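Local coordinates for hexapeptide transferase family protein (Anaplasma phagocytophilum, PDB 3IXC) that binds magnesium through histidines and, as a left-handed beta-helix protein of the hexapeptide transferase family, may act as a transferase, at residues P34-D37 / S38-I42. Residues are numbered along the deposited sequence; the frame is centred on the assembly and turned at random. Where two conformers were deposited one is given.
Sequences PSVD and STAFI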
ATOM      1  N   PRO A  34       9.983 -20.310   6.249  1.00 11.17           N
ATOM      2  CA  PRO A  34       9.558 -19.692   7.505  1.00 11.03           C
ATOM      3  C   PRO A  34       9.190 -20.698   8.585  1.00 10.68           C
ATOM      4  O   PRO A  34       8.794 -21.827   8.280  1.00 11.01           O
ATOM      5  CB  PRO A  34       8.315 -18.899   7.099  1.00 11.04           C
ATOM      6  CG  PRO A  34       8.541 -18.582   5.637  1.00 11.13           C
ATOM      7  CD  PRO A  34       9.194 -19.821   5.098  1.00 11.31           C
ATOM      8  N   SER A  35       9.357 -20.274   9.834  1.00 10.31           N
ATOM      9  CA  SER A  35       8.931 -21.051  10.989  0.50 10.47           C
ATOM     10  C   SER A  35       7.735 -20.338  11.600  1.00 10.33           C
ATOM     11  O   SER A  35       7.860 -19.226  12.115  1.00 10.51           O
ATOM     12  CB  SER A  35      10.069 -21.183  12.001  0.50 10.14           C
ATOM     13  OG  SER A  35      11.136 -21.948  11.467  0.50 10.88           O
ATOM     14  N   VAL A  36       6.566 -20.973  11.516  1.00 10.07           N
ATOM     15  CA  VAL A  36       5.313 -20.355  11.960  1.00 10.54           C
ATOM     16  C   VAL A  36       4.644 -21.174  13.067  1.00 10.16           C
ATOM     17  O   VAL A  36       4.331 -22.355  12.885  1.00  9.86           O
ATOM     18  CB  VAL A  36       4.324 -20.158  10.770  1.00 10.62           C
ATOM     19  CG1 VAL A  36       3.017 -19.510  11.236  1.00 10.46           C
ATOM     20  CG2 VAL A  36       4.958 -19.311   9.672  1.00 11.30           C
ATOM     21  N   ASP A  37       4.431 -20.543  14.218  1.00 10.17           N
ATOM     22  CA  ASP A  37       3.721 -21.192  15.322  1.00 10.72           C
ATOM     23  C   ASP A  37       2.326 -21.604  14.840  1.00 10.65           C
ATOM     24  O   ASP A  37       1.664 -20.856  14.117  1.00 10.77           O
ATOM     25  CB  ASP A  37       3.630 -20.244  16.524  1.00 10.73           C
ATOM     26  CG  ASP A  37       3.218 -20.951  17.811  1.00 11.56           C
ATOM     27  OD1 ASP A  37       2.030 -21.289  17.962  1.00 12.02           O
ATOM     28  OD2 ASP A  37       4.082 -21.147  18.685  1.00 13.87           O
ATOM     29  N   SER A  38       1.890 -22.800  15.231  1.00 11.07           N
ATOM     30  CA  SER A  38       0.591 -23.327  14.799  1.00 11.38           C
ATOM     31  C   SER A  38      -0.606 -22.484  15.263  1.00 11.31           C
ATOM     32  O   SER A  38      -1.698 -22.592  14.699  1.00 11.78           O
ATOM     33  CB  SER A  38       0.427 -24.782  15.255  1.00 11.39           C
ATOM     34  OG  SER A  38       0.324 -24.850  16.663  1.00 12.65           O
ATOM     35  N   THR A  39      -0.398 -21.641  16.274  1.00 10.78           N
ATOM     36  CA  THR A  39      -1.476 -20.804  16.808  1.00 10.59           C
ATOM     37  C   THR A  39      -1.538 -19.440  16.132  1.00 10.26           C
ATOM     38  O   THR A  39      -2.439 -18.643  16.413  1.00 10.36           O
ATOM     39  CB  THR A  39      -1.361 -20.599  18.338  1.00 10.62           C
ATOM     40  OG1 THR A  39      -0.171 -19.858  18.637  1.00 10.72           O
ATOM     41  CG2 THR A  39      -1.338 -21.941  19.073  1.00 10.87           C
ATOM     42  N   ALA A  40      -0.581 -19.164  15.248  1.00  9.88           N
ATOM     43  CA  ALA A  40      -0.596 -17.904  14.507  1.00  9.98           C
ATOM     44  C   ALA A  40      -1.637 -17.955  13.395  1.00 10.54           C
ATOM     45  O   ALA A  40      -1.835 -19.003  12.765  1.00 11.50           O
ATOM     46  CB  ALA A  40       0.787 -17.583  13.937  1.00  9.61           C
ATOM     47  N   PHE A  41      -2.320 -16.833  13.177  1.00 10.34           N
ATOM     48  CA  PHE A  41      -3.197 -16.686  12.026  1.00 10.04           C
ATOM     49  C   PHE A  41      -2.417 -16.102  10.861  1.00  9.85           C
ATOM     50  O   PHE A  41      -1.791 -15.048  10.993  1.00  9.56           O
ATOM     51  CB  PHE A  41      -4.395 -15.786  12.349  1.00 10.58           C
ATOM     52  CG  PHE A  41      -5.189 -15.379  11.131  1.00 11.47           C
ATOM     53  CD1 PHE A  41      -5.933 -16.318  10.424  1.00 14.75           C
ATOM     54  CD2 PHE A  41      -5.181 -14.062  10.688  1.00 12.42           C
ATOM     55  CE1 PHE A  41      -6.670 -15.942   9.288  1.00 15.32           C
ATOM     56  CE2 PHE A  41      -5.911 -13.678   9.568  1.00 12.92           C
ATOM     57  CZ  PHE A  41      -6.658 -14.608   8.868  1.00 13.25           C
ATOM     58  N   ILE A  42      -2.447 -16.798   9.725  1.00  9.71           N
ATOM     59  CA  ILE A  42      -1.845 -16.285   8.497  1.00  9.96           C
ATOM     60  C   ILE A  42      -2.911 -16.221   7.418  1.00  9.57           C
ATOM     61  O   ILE A  42      -3.456 -17.257   7.004  1.00  9.15           O
ATOM     62  CB  ILE A  42      -0.689 -17.185   7.987  1.00 10.21           C
ATOM     63  CG1 ILE A  42       0.266 -17.583   9.132  1.00 11.37           C
ATOM     64  CG2 ILE A  42       0.024 -16.518   6.821  1.00 10.98           C
ATOM     65  CD1 ILE A  42       1.045 -16.432   9.751  1.00 12.42           C
TER
HETATM   66  O   HOH W   1      -0.213 -21.107  11.788  1.00 17.70           O
HETATM   67  O   HOH W   2       1.778 -24.186  18.726  1.00 34.43           O
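D37 and A40 are the ends of a type I beta turn, in which A40 N donates to D37 O at 3.0 Å, so the chain swings from the short strand 35-36 into strand 41-42. The D37 side chain braces the same turn. The carboxylate reaches forward along the chain to T39 because chi1 of D37 (-166°) sets CG opposite the backbone N, and OD1 accepts two hydrogen bonds from T39, from its backbone N and its hydroxyl. The backbone N of T39 gives a fairly straight bond of 3.0 Å to the anti lone pair of OD1, the one facing away from OD2, whereas T39 OG1 comes in from above the carboxylate plane at 2.7 Å. This pairing of one carboxylate oxygen with the backbone N-H two residues on is an Asx turn, overlapping the beta turn, and the two grips should limit rotation of the acid group. T39 OG1 also accepts a hydrogen bond from the backbone N of N57, tying the corner to the neighbouring coil. One water lies between D37 OD1 and S38 OG; a second donates to both D37 O and A40 O, bridging the two ends of the turn.

On the inner side of the bend the contact turns apolar. V36 points CG1 across the corner, where it meets I42 CD1 tip to tip at 3.9 Å, while the methyl of A40 sits 4.0 Å from the same V36 CG1. I54 of the next coil touches both V36 and A40, and I48 and I60 touch I42, so this small cluster continues into the following coil. Such a corner, with polar groups bracing the bend and aliphatic ones meeting inside it, joins two of the three sheets in the first coil of a left-handed parallel beta-helix, the hexapeptide-repeat fold of the gamma-carbonic anhydrase-like family.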